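PDB 4F4E: aromatic-amino-acid aminotransferase from Burkholderia pseudomallei, which probably catalyses pyridoxal phosphate-dependent transfer of amino groups from tyrosine and other aromatic amino acids to 2-oxoglutarate. Local coordinates for residues A[52-57]-A[401-406]; A[147-152]-A[199-204]; A[233-238]-A[261-266]. All coordinates share one frame; numbering follows the deposited sequence. Where two conformers were deposited one is given.

Interaction 1. Residues A[52-57]-A[401-406]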
ATOM      1  N   VAL A  52     -27.274  18.365  -3.532  1.00 15.27           N
ATOM      2  CA  VAL A  52     -26.893  17.106  -4.174  1.00 15.29           C
ATOM      3  C   VAL A  52     -25.485  17.245  -4.676  1.00 14.97           C
ATOM      4  O   VAL A  52     -25.166  18.214  -5.409  1.00 13.82           O
ATOM      5  CB  VAL A  52     -27.829  16.749  -5.377  1.00 15.82           C
ATOM      6  CG1 VAL A  52     -27.387  15.465  -6.050  1.00 16.38           C
ATOM      7  CG2 VAL A  52     -29.277  16.631  -4.917  1.00 15.74           C
ATOM      8  N   ASN A  53     -24.627  16.316  -4.238  1.00 13.83           N
ATOM      9  CA  ASN A  53     -23.256  16.278  -4.714  1.00 13.82           C
ATOM     10  C   ASN A  53     -23.093  15.289  -5.901  1.00 12.95           C
ATOM     11  O   ASN A  53     -22.996  14.087  -5.731  1.00 12.67           O
ATOM     12  CB  ASN A  53     -22.260  15.955  -3.586  1.00 14.36           C
ATOM     13  CG  ASN A  53     -20.809  16.202  -3.994  1.00 14.81           C
ATOM     14  OD1 ASN A  53     -20.490  16.445  -5.133  1.00 15.16           O
ATOM     15  ND2 ASN A  53     -19.926  16.193  -3.011  1.00 15.65           N
ATOM     16  N   LEU A  54     -23.030  15.837  -7.111  1.00 12.62           N
ATOM     17  CA  LEU A  54     -22.755  15.007  -8.295  1.00 12.16           C
ATOM     18  C   LEU A  54     -21.273  15.018  -8.691  1.00 11.72           C
ATOM     19  O   LEU A  54     -20.906  14.471  -9.716  1.00 10.85           O
ATOM     20  CB  LEU A  54     -23.628  15.483  -9.460  1.00 12.33           C
ATOM     21  CG  LEU A  54     -25.143  15.439  -9.265  1.00 12.15           C
ATOM     22  CD1 LEU A  54     -25.832  15.996 -10.540  1.00 12.60           C
ATOM     23  CD2 LEU A  54     -25.583  14.005  -8.957  1.00 12.66           C
ATOM     24  N   GLY A  55     -20.437  15.636  -7.873  1.00 11.54           N
ATOM     25  CA  GLY A  55     -19.006  15.628  -8.064  1.00 11.64           C
ATOM     26  C   GLY A  55     -18.275  14.439  -7.455  1.00 11.81           C
ATOM     27  O   GLY A  55     -17.067  14.330  -7.604  1.00 12.78           O
ATOM     28  N   VAL A  56     -18.985  13.546  -6.788  1.00 12.45           N
ATOM     29  CA  VAL A  56     -18.349  12.362  -6.147  1.00 12.56           C
ATOM     30  C   VAL A  56     -17.899  11.349  -7.201  1.00 12.12           C
ATOM     31  O   VAL A  56     -18.189  11.498  -8.377  1.00 12.24           O
ATOM     32  CB  VAL A  56     -19.319  11.686  -5.153  1.00 12.60           C
ATOM     33  CG1 VAL A  56     -19.696  12.671  -4.023  1.00 12.92           C
ATOM     34  CG2 VAL A  56     -20.610  11.240  -5.868  1.00 12.07           C
ATOM     35  N   GLY A  57     -17.210  10.295  -6.772  1.00 12.34           N
ATOM     36  CA  GLY A  57     -16.659   9.288  -7.692  1.00 12.33           C
ATOM     37  C   GLY A  57     -16.887   7.878  -7.179  1.00 12.26           C
ATOM     38  O   GLY A  57     -16.093   6.970  -7.422  1.00 11.83           O
ATOM     39  N   ALA A 401     -24.036   7.703 -11.003  1.00 12.51           N
ATOM     40  CA  ALA A 401     -24.125   6.775  -9.862  1.00 13.22           C
ATOM     41  C   ALA A 401     -24.525   7.421  -8.539  1.00 14.30           C
ATOM     42  O   ALA A 401     -24.757   6.698  -7.541  1.00 16.93           O
ATOM     43  CB  ALA A 401     -22.804   5.984  -9.705  1.00 12.64           C
ATOM     44  N   ALA A 402     -24.564   8.758  -8.492  1.00 13.19           N
ATOM     45  CA  ALA A 402     -25.079   9.509  -7.347  1.00 12.92           C
ATOM     46  C   ALA A 402     -26.540  10.000  -7.511  1.00 12.34           C
ATOM     47  O   ALA A 402     -27.128  10.601  -6.617  1.00 13.01           O
ATOM     48  CB  ALA A 402     -24.135  10.679  -7.029  1.00 12.48           C
ATOM     49  N   LEU A 403     -27.148   9.607  -8.604  1.00 11.91           N
ATOM     50  CA  LEU A 403     -28.571   9.874  -8.859  1.00 12.55           C
ATOM     51  C   LEU A 403     -29.352   8.658  -8.358  1.00 12.64           C
ATOM     52  O   LEU A 403     -28.886   7.528  -8.469  1.00 12.15           O
ATOM     53  CB  LEU A 403     -28.824  10.037 -10.361  1.00 12.28           C
ATOM     54  CG  LEU A 403     -28.181  11.238 -11.054  1.00 11.50           C
ATOM     55  CD1 LEU A 403     -28.430  11.168 -12.568  1.00 11.16           C
ATOM     56  CD2 LEU A 403     -28.746  12.509 -10.467  1.00 11.57           C
ATOM     57  N   ASN A 404     -30.536   8.912  -7.851  1.00 13.64           N
ATOM     58  CA  ASN A 404     -31.424   7.863  -7.434  1.00 14.46           C
ATOM     59  C   ASN A 404     -32.838   8.382  -7.549  1.00 15.57           C
ATOM     60  O   ASN A 404     -33.058   9.555  -7.816  1.00 15.28           O
ATOM     61  CB  ASN A 404     -31.092   7.474  -5.989  1.00 14.59           C
ATOM     62  CG  ASN A 404     -30.955   8.676  -5.090  1.00 14.96           C
ATOM     63  OD1 ASN A 404     -31.959   9.364  -4.749  1.00 16.60           O
ATOM     64  ND2 ASN A 404     -29.732   8.938  -4.667  1.00 14.53           N
ATOM     65  N   THR A 405     -33.831   7.514  -7.330  1.00 17.33           N
ATOM     66  CA  THR A 405     -35.231   7.962  -7.468  1.00 17.45           C
ATOM     67  C   THR A 405     -35.603   9.139  -6.526  1.00 17.20           C
ATOM     68  O   THR A 405     -36.536   9.882  -6.794  1.00 18.02           O
ATOM     69  CB  THR A 405     -36.249   6.812  -7.203  1.00 18.67           C
ATOM     70  OG1 THR A 405     -36.147   6.428  -5.841  1.00 18.93           O
ATOM     71  CG2 THR A 405     -35.987   5.633  -8.123  1.00 19.42           C
ATOM     72  N   ARG A 406     -34.918   9.299  -5.412  1.00 16.39           N
ATOM     73  CA  ARG A 406     -35.159  10.406  -4.527  1.00 16.32           C
ATOM     74  C   ARG A 406     -34.650  11.785  -4.986  1.00 17.01           C
ATOM     75  O   ARG A 406     -35.210  12.822  -4.563  1.00 18.20           O
ATOM     76  CB  ARG A 406     -34.616  10.133  -3.111  1.00 18.07           C
TER
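Leu54 and Leu403 meet through matching torsions: each places CG anti to its own carbonyl carbon (chi1 -60° and -65°), and in both CD1 takes the extended position, leaving CD2 as the side branch. Leu54 CD2 and Leu403 CD2 meet at 3.8 Å, while the two side chains cross at about a right angle. Ala402 is the hub of the other half. Its CB points into the 52-57 chain and lies 3.8 Å from CG2 of Val56, the methyl that sits between that residue's backbone N and carbonyl carbon. The same CB touches the backbone at Asn53 O, 3.8 Å away, and has Leu54 CD2 at 4.1 Å.

An Asx turn bends the backbone here: Asn53 OD1 accepts from Gly55 N at 2.9 Å, the donor tilted from the carbonyl plane. Around the contact, backbone bonds join Leu54 to Tyr391 and Cys399, and Val411 of helix 408-419 packs on both leucines. These elements correspond to the small domain of class I aminotransferases, where the chain after the short strand 52-53 meets the turn leading into the C-terminal helix.

Between the two segments the chemistry is apolar, methyl against methyl or against a carbonyl. Shape therefore sets the fit, and directional polar bonds come from within segment 52-57 and from neighbouring strands and loops.

Interaction 2. Residues A[147-152]-A[199-204]. With EDO (1,2-ethanediol), chain C.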
ATOM      1  N   ALA A 147       1.086   7.855 -22.847  1.00 10.81           N
ATOM      2  CA  ALA A 147      -0.028   8.525 -23.503  1.00 10.65           C
ATOM      3  C   ALA A 147      -1.309   8.142 -22.806  1.00 10.12           C
ATOM      4  O   ALA A 147      -1.581   6.966 -22.646  1.00  9.50           O
ATOM      5  CB  ALA A 147      -0.105   8.135 -24.971  1.00 10.65           C
ATOM      6  N   ILE A 148      -2.078   9.165 -22.431  1.00 10.42           N
ATOM      7  CA  ILE A 148      -3.359   9.023 -21.762  1.00 10.24           C
ATOM      8  C   ILE A 148      -4.485   9.630 -22.582  1.00 10.82           C
ATOM      9  O   ILE A 148      -4.240  10.458 -23.465  1.00 11.78           O
ATOM     10  CB  ILE A 148      -3.325   9.627 -20.332  1.00  9.84           C
ATOM     11  CG1 ILE A 148      -3.065  11.139 -20.341  1.00  9.95           C
ATOM     12  CG2 ILE A 148      -2.283   8.901 -19.533  1.00  9.53           C
ATOM     13  CD1 ILE A 148      -3.342  11.818 -18.997  1.00  9.59           C
ATOM     14  N   SER A 149      -5.736   9.280 -22.263  1.00 10.84           N
ATOM     15  CA  SER A 149      -6.848   9.875 -23.008  1.00 10.71           C
ATOM     16  C   SER A 149      -7.016  11.344 -22.679  1.00 11.20           C
ATOM     17  O   SER A 149      -6.777  11.770 -21.537  1.00 11.47           O
ATOM     18  CB  SER A 149      -8.151   9.112 -22.783  1.00 10.39           C
ATOM     19  OG  SER A 149      -8.580   9.091 -21.418  1.00  9.76           O
ATOM     20  N   ASP A 150      -7.479  12.116 -23.663  1.00 11.42           N
ATOM     21  CA  ASP A 150      -7.955  13.483 -23.447  1.00 12.07           C
ATOM     22  C   ASP A 150      -9.472  13.509 -23.236  1.00 11.46           C
ATOM     23  O   ASP A 150     -10.234  13.315 -24.205  1.00 11.90           O
ATOM     24  CB  ASP A 150      -7.648  14.316 -24.704  1.00 13.01           C
ATOM     25  CG  ASP A 150      -8.122  15.760 -24.586  1.00 14.25           C
ATOM     26  OD1 ASP A 150      -8.114  16.276 -23.460  1.00 15.37           O
ATOM     27  OD2 ASP A 150      -8.474  16.349 -25.636  1.00 15.08           O
ATOM     28  N   PRO A 151      -9.954  13.739 -22.005  1.00 11.24           N
ATOM     29  CA  PRO A 151      -9.342  13.814 -20.704  1.00 10.82           C
ATOM     30  C   PRO A 151      -9.250  12.414 -20.108  1.00 10.69           C
ATOM     31  O   PRO A 151      -9.748  11.452 -20.691  1.00 10.72           O
ATOM     32  CB  PRO A 151     -10.354  14.625 -19.907  1.00 10.87           C
ATOM     33  CG  PRO A 151     -11.650  14.192 -20.424  1.00 10.78           C
ATOM     34  CD  PRO A 151     -11.410  13.971 -21.908  1.00 11.15           C
ATOM     35  N   SER A 152      -8.594  12.310 -18.952  1.00 10.47           N
ATOM     36  CA  SER A 152      -8.571  11.085 -18.189  1.00 10.26           C
ATOM     37  C   SER A 152      -8.612  11.375 -16.681  1.00 10.39           C
ATOM     38  O   SER A 152      -8.213  12.458 -16.210  1.00 10.75           O
ATOM     39  CB  SER A 152      -7.295  10.269 -18.552  1.00  9.94           C
ATOM     40  OG  SER A 152      -7.466   8.930 -18.148  1.00  9.37           O
ATOM     41  N   VAL A 199      -2.161   4.238 -22.073  1.00  9.32           N
ATOM     42  CA  VAL A 199      -3.078   3.925 -20.970  1.00  9.03           C
ATOM     43  C   VAL A 199      -4.493   3.974 -21.532  1.00  9.05           C
ATOM     44  O   VAL A 199      -4.942   5.009 -21.992  1.00  9.23           O
ATOM     45  CB  VAL A 199      -2.920   4.900 -19.803  1.00  8.65           C
ATOM     46  CG1 VAL A 199      -3.903   4.593 -18.679  1.00  8.50           C
ATOM     47  CG2 VAL A 199      -1.473   4.933 -19.331  1.00  8.96           C
ATOM     48  N   LEU A 200      -5.152   2.827 -21.532  1.00  8.93           N
ATOM     49  CA  LEU A 200      -6.422   2.600 -22.188  1.00  9.24           C
ATOM     50  C   LEU A 200      -7.449   2.130 -21.160  1.00  9.09           C
ATOM     51  O   LEU A 200      -7.241   1.102 -20.479  1.00  8.96           O
ATOM     52  CB  LEU A 200      -6.240   1.507 -23.257  1.00  9.58           C
ATOM     53  CG  LEU A 200      -5.334   1.891 -24.435  1.00  9.92           C
ATOM     54  CD1 LEU A 200      -4.768   0.656 -25.189  1.00 10.14           C
ATOM     55  CD2 LEU A 200      -6.124   2.797 -25.388  1.00  9.85           C
ATOM     56  N   HIS A 201      -8.546   2.887 -21.036  1.00  9.33           N
ATOM     57  CA  HIS A 201      -9.668   2.440 -20.224  1.00  9.29           C
ATOM     58  C   HIS A 201     -10.367   1.281 -20.882  1.00  9.77           C
ATOM     59  O   HIS A 201     -10.798   1.360 -22.051  1.00 10.25           O
ATOM     60  CB  HIS A 201     -10.665   3.576 -20.020  1.00  9.56           C
ATOM     61  CG  HIS A 201     -10.092   4.811 -19.354  1.00  9.18           C
ATOM     62  ND1 HIS A 201     -10.586   5.288 -18.189  1.00  8.94           N
ATOM     63  CD2 HIS A 201      -9.093   5.703 -19.762  1.00  9.44           C
ATOM     64  CE1 HIS A 201      -9.922   6.430 -17.852  1.00  9.06           C
ATOM     65  NE2 HIS A 201      -9.018   6.698 -18.832  1.00  9.10           N
ATOM     66  N   ALA A 202     -10.611   0.209 -20.134  1.00  9.59           N
ATOM     67  CA  ALA A 202     -11.204  -0.966 -20.743  1.00 10.04           C
ATOM     68  C   ALA A 202     -12.645  -0.712 -21.136  1.00 10.59           C
ATOM     69  O   ALA A 202     -13.143  -1.300 -22.092  1.00 11.35           O
ATOM     70  CB  ALA A 202     -11.126  -2.195 -19.817  1.00  9.78           C
ATOM     71  N   CYS A 203     -13.324   0.095 -20.324  1.00 10.86           N
ATOM     72  CA  CYS A 203     -14.744   0.407 -20.460  1.00 10.83           C
ATOM     73  C   CYS A 203     -15.095   1.416 -19.370  1.00 10.18           C
ATOM     74  O   CYS A 203     -14.305   1.673 -18.460  1.00  9.50           O
ATOM     75  CB  CYS A 203     -15.652  -0.826 -20.337  1.00 11.34           C
ATOM     76  SG  CYS A 203     -15.721  -1.671 -18.763  1.00 12.54           S
ATOM     77  N   CYS A 204     -16.273   2.005 -19.473  1.00  9.90           N
ATOM     78  CA  CYS A 204     -16.754   2.913 -18.432  1.00  9.64           C
ATOM     79  C   CYS A 204     -15.770   4.042 -18.223  1.00  9.23           C
ATOM     80  O   CYS A 204     -15.267   4.298 -17.101  1.00  9.04           O
ATOM     81  CB  CYS A 204     -17.026   2.166 -17.146  1.00  9.46           C
ATOM     82  SG  CYS A 204     -18.371   0.946 -17.279  1.00  9.61           S
TER
HETATM   83  C1  EDO C 500      -9.635   5.161 -24.048  1.00 19.95           C
HETATM   84  O1  EDO C 500      -8.763   4.867 -22.983  1.00 16.89           O
HETATM   85  C2  EDO C 500     -10.500   3.968 -24.480  1.00 20.49           C
HETATM   86  O2  EDO C 500     -11.420   3.622 -23.483  1.00 19.47           O
HETATM   87  O   HOH W   1      -5.939   7.174 -20.256  1.00 10.71           O
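Ala147 and Val199 carry the one direct backbone bond between 147-152 and 199-204, whose strands run the same way but splay by 41°, Val199 N donating almost straight to Ala147 O at 2.8 Å. The strands are neighbours in the large mixed sheet of the fold type I aminotransferase domain. Beyond that bond they part: Ser149 N and Val199 O are 4.4 Å apart, and a water fills the step, accepting from Ser149 N and donating to Val199 O.

On one side of the sheet Ile148 and Val199 run alongside each other in the same direction, their CG2 methyls 4.1 Å apart, and pack against helix 154-162. Where the strands diverge, the contact turns polar. Ser152 sets OG anti to its backbone N (chi1 -162°), which carries the hydroxyl to the edge of the His201 ring, near its plane, for a 2.8 Å hydrogen bond with NE2. His156 ND1 is a further partner of this OG, and the bridging water a third. Ser149 OG approaches the same ring obliquely, yet its bonds go to Pro151 O and to His205 NE2. The Ser149 OG to Pro151 O bond spans the cis peptide before Pro151, its donor lying above the carbonyl plane.

A 1,2-ethanediol, probably from the crystallisation liquor, binds strand 197-201 through the backbone of one residue: His201 N donates to its O1 at 2.8 Å, and its O2 donates to His201 O at 2.7 Å.

Interaction 3. Residues A[233-238]-A[261-266]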
ATOM      1  N   LEU A 233      -3.782  -1.483 -20.003  1.00  9.53           N
ATOM      2  CA  LEU A 233      -5.233  -1.425 -19.822  0.50  9.30           C
ATOM      3  C   LEU A 233      -5.541  -1.141 -18.351  1.00  8.94           C
ATOM      4  O   LEU A 233      -4.890  -1.681 -17.440  1.00  8.77           O
ATOM      5  CB  LEU A 233      -5.888  -2.728 -20.300  0.50  9.58           C
ATOM      6  CG  LEU A 233      -5.859  -2.917 -21.822  0.50 10.05           C
ATOM      7  CD1 LEU A 233      -5.973  -4.379 -22.176  0.50 10.35           C
ATOM      8  CD2 LEU A 233      -6.999  -2.128 -22.476  0.50 10.29           C
ATOM      9  N   ASP A 234      -6.529  -0.282 -18.111  1.00  8.78           N
ATOM     10  CA  ASP A 234      -7.002   0.066 -16.767  1.00  8.65           C
ATOM     11  C   ASP A 234      -8.483  -0.292 -16.731  1.00  8.28           C
ATOM     12  O   ASP A 234      -9.321   0.316 -17.437  1.00  7.83           O
ATOM     13  CB  ASP A 234      -6.826   1.558 -16.529  1.00  8.99           C
ATOM     14  CG  ASP A 234      -7.259   2.009 -15.143  1.00  9.69           C
ATOM     15  OD1 ASP A 234      -8.044   1.288 -14.467  1.00 11.04           O
ATOM     16  OD2 ASP A 234      -6.827   3.119 -14.720  1.00  9.21           O
ATOM     17  N   ILE A 235      -8.771  -1.369 -15.997  1.00  7.98           N
ATOM     18  CA  ILE A 235     -10.127  -1.951 -15.877  1.00  8.07           C
ATOM     19  C   ILE A 235     -10.616  -1.846 -14.427  1.00  8.23           C
ATOM     20  O   ILE A 235     -10.419  -2.730 -13.586  1.00  8.27           O
ATOM     21  CB  ILE A 235     -10.200  -3.378 -16.474  1.00  7.92           C
ATOM     22  CG1 ILE A 235     -11.652  -3.892 -16.541  1.00  7.99           C
ATOM     23  CG2 ILE A 235      -9.218  -4.347 -15.765  1.00  7.75           C
ATOM     24  CD1 ILE A 235     -11.814  -5.192 -17.383  1.00  7.93           C
ATOM     25  N   ALA A 236     -11.217  -0.698 -14.132  1.00  8.53           N
ATOM     26  CA  ALA A 236     -11.675  -0.370 -12.798  1.00  8.51           C
ATOM     27  C   ALA A 236     -13.184  -0.610 -12.619  1.00  9.11           C
ATOM     28  O   ALA A 236     -13.684  -0.498 -11.516  1.00  8.84           O
ATOM     29  CB  ALA A 236     -11.333   1.073 -12.481  1.00  8.26           C
ATOM     30  N   TYR A 237     -13.895  -0.908 -13.720  1.00  9.13           N
ATOM     31  CA  TYR A 237     -15.351  -1.003 -13.689  1.00  9.59           C
ATOM     32  C   TYR A 237     -15.902  -2.260 -14.367  1.00  9.61           C
ATOM     33  O   TYR A 237     -16.951  -2.223 -14.973  1.00 10.05           O
ATOM     34  CB  TYR A 237     -15.984   0.255 -14.323  1.00  9.47           C
ATOM     35  CG  TYR A 237     -15.585   1.522 -13.636  1.00  9.53           C
ATOM     36  CD1 TYR A 237     -16.264   1.974 -12.497  1.00  9.86           C
ATOM     37  CD2 TYR A 237     -14.553   2.325 -14.153  1.00  9.63           C
ATOM     38  CE1 TYR A 237     -15.880   3.150 -11.881  1.00  9.61           C
ATOM     39  CE2 TYR A 237     -14.153   3.464 -13.514  1.00  9.86           C
ATOM     40  CZ  TYR A 237     -14.836   3.889 -12.394  1.00  9.69           C
ATOM     41  OH  TYR A 237     -14.449   5.038 -11.764  1.00  9.62           O
ATOM     42  N   GLN A 238     -15.208  -3.393 -14.227  1.00 10.10           N
ATOM     43  CA  GLN A 238     -15.661  -4.625 -14.829  1.00 10.21           C
ATOM     44  C   GLN A 238     -16.983  -5.007 -14.187  1.00 10.60           C
ATOM     45  O   GLN A 238     -17.033  -5.274 -13.003  1.00 10.54           O
ATOM     46  CB  GLN A 238     -14.656  -5.768 -14.657  1.00 10.32           C
ATOM     47  CG  GLN A 238     -15.054  -7.018 -15.427  1.00 10.60           C
ATOM     48  CD  GLN A 238     -14.019  -8.130 -15.336  1.00 10.93           C
ATOM     49  OE1 GLN A 238     -13.002  -8.015 -14.600  1.00 11.46           O
ATOM     50  NE2 GLN A 238     -14.261  -9.193 -16.049  1.00 10.94           N
ATOM     51  N   VAL A 261       1.212  -7.071 -22.515  1.00 14.90           N
ATOM     52  CA  VAL A 261       0.104  -6.206 -22.128  1.00 13.40           C
ATOM     53  C   VAL A 261       0.199  -6.043 -20.628  1.00 11.65           C
ATOM     54  O   VAL A 261       0.434  -7.024 -19.916  1.00 11.73           O
ATOM     55  CB  VAL A 261      -1.286  -6.832 -22.451  1.00 13.59           C
ATOM     56  CG1 VAL A 261      -2.420  -5.859 -22.105  1.00 13.62           C
ATOM     57  CG2 VAL A 261      -1.391  -7.273 -23.910  1.00 14.84           C
ATOM     58  N   PHE A 262       0.054  -4.818 -20.148  1.00 10.92           N
ATOM     59  CA  PHE A 262      -0.101  -4.532 -18.722  1.00  9.68           C
ATOM     60  C   PHE A 262      -1.572  -4.280 -18.442  1.00  9.45           C
ATOM     61  O   PHE A 262      -2.245  -3.652 -19.267  1.00  9.47           O
ATOM     62  CB  PHE A 262       0.708  -3.295 -18.331  1.00  9.72           C
ATOM     63  CG  PHE A 262       2.191  -3.540 -18.234  1.00 10.11           C
ATOM     64  CD1 PHE A 262       2.924  -3.825 -19.347  1.00 10.36           C
ATOM     65  CD2 PHE A 262       2.835  -3.420 -17.032  1.00 10.24           C
ATOM     66  CE1 PHE A 262       4.274  -4.027 -19.278  1.00 10.81           C
ATOM     67  CE2 PHE A 262       4.184  -3.629 -16.943  1.00 10.59           C
ATOM     68  CZ  PHE A 262       4.912  -3.925 -18.067  1.00 10.69           C
ATOM     69  N   VAL A 263      -2.078  -4.786 -17.308  1.00  8.69           N
ATOM     70  CA  VAL A 263      -3.473  -4.600 -16.915  1.00  8.42           C
ATOM     71  C   VAL A 263      -3.546  -4.232 -15.450  1.00  8.22           C
ATOM     72  O   VAL A 263      -3.176  -5.038 -14.593  1.00  8.06           O
ATOM     73  CB  VAL A 263      -4.331  -5.866 -17.103  1.00  8.53           C
ATOM     74  CG1 VAL A 263      -5.792  -5.569 -16.782  1.00  8.40           C
ATOM     75  CG2 VAL A 263      -4.198  -6.409 -18.551  1.00  8.47           C
ATOM     76  N   SER A 264      -4.009  -3.022 -15.153  1.00  8.46           N
ATOM     77  CA  SER A 264      -4.371  -2.678 -13.778  1.00  8.14           C
ATOM     78  C   SER A 264      -5.865  -2.952 -13.635  1.00  8.28           C
ATOM     79  O   SER A 264      -6.680  -2.412 -14.414  1.00  8.00           O
ATOM     80  CB  SER A 264      -4.128  -1.213 -13.473  1.00  8.56           C
ATOM     81  OG  SER A 264      -4.893  -0.835 -12.322  1.00  8.72           O
ATOM     82  N   SER A 265      -6.212  -3.799 -12.683  1.00  8.18           N
ATOM     83  CA  SER A 265      -7.588  -4.069 -12.355  1.00  8.56           C
ATOM     84  C   SER A 265      -7.902  -3.678 -10.886  1.00  8.25           C
ATOM     85  O   SER A 265      -7.008  -3.667 -10.028  1.00  7.65           O
ATOM     86  CB  SER A 265      -7.963  -5.525 -12.634  1.00  9.12           C
ATOM     87  OG  SER A 265      -7.304  -6.435 -11.811  1.00  9.66           O
ATOM     88  N   SER A 266      -9.172  -3.335 -10.647  1.00  8.09           N
ATOM     89  CA  SER A 266      -9.621  -2.878  -9.336  1.00  7.92           C
ATOM     90  C   SER A 266     -10.922  -3.542  -8.966  1.00  7.86           C
ATOM     91  O   SER A 266     -11.826  -3.704  -9.803  1.00  8.26           O
ATOM     92  CB  SER A 266      -9.934  -1.368  -9.343  1.00  7.98           C
ATOM     93  OG  SER A 266     -10.366  -0.931  -8.030  1.00  7.95           O
TER
HETATM   94  O   HOH W   2      -7.865  -0.207 -12.180  1.00  9.04           O
HETATM   95  O   HOH W   3     -12.652  -3.977 -12.527  1.00  8.89           O
HETATM   96  O   HOH W   4     -13.835  -2.042  -9.328  1.00  8.88           O
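Leu233 and Val263 sit abreast, their CA atoms 4.7 Å apart, in the neighbouring parallel strands of a beta-alpha-beta unit whose connecting helix is 249-256. Their ladder is tight at first: Leu233 N to Phe262 O, Ser264 N to Leu233 O and Ile235 N to Ser264 O all measure 2.8 Å. On the face carrying Leu233, Ile235 and Val263, CG1 of Ile235 lies anti to the backbone N (chi1 -171°), which leaves CG2 between N and the carbonyl carbon. There it wedges against Val263 CG1 and Ser265 CB, the latter 3.6 Å away. Helices 249-256 and 95-106 cover this face.

The far end is looser and wet, though still buried. Ser266 N reaches Ile235 O at 3.2 Å, and two waters fill in: one donates to Ile235 O and Ser266 O and accepts from Gln238 N, the other links Ala236 O to Ser266 O. On the opposite face a third water donates to both Asp234 OD1 and Ser264 OG, a pair whose oxygens stand 4.4 Å apart.

Ser266 and Tyr237, near the ends of the two segments, reach the cofactor: Ser266 OG bonds OP3 of the modified lysine at 269, as well as Ser268 N, and Tyr237 OH bonds O3 of the modified lysine. His156 NE2 grips Asp234 OD2. A close-fitting, backbone-bonded strand pair thus places hydroxyls at the pyridoxal phosphate, while waters satisfy buried carbonyls where the ladder opens.

Interactions 2 and 3 share the large mixed sheet, their centres about 11 Å apart, and strands 197-201 and 230-235 are neighbours in it. Leu200 O and Asp234 N, 2.8 Å apart, are probably hydrogen-bonded, and Ala202 packs on Ile235. His156 ties the two polar ends together, reaching both Ser152 and Asp234. Along the chain interaction 2 closes before interaction 3 opens, and both are nested within the long loop closed by interaction 1. That contact lies about 23 Å and 25 Å away between centres, without touching either. It joins early and late parts of the chain beside the C-terminal helix, whereas the sheet of the other two carries groups that hold the cofactor.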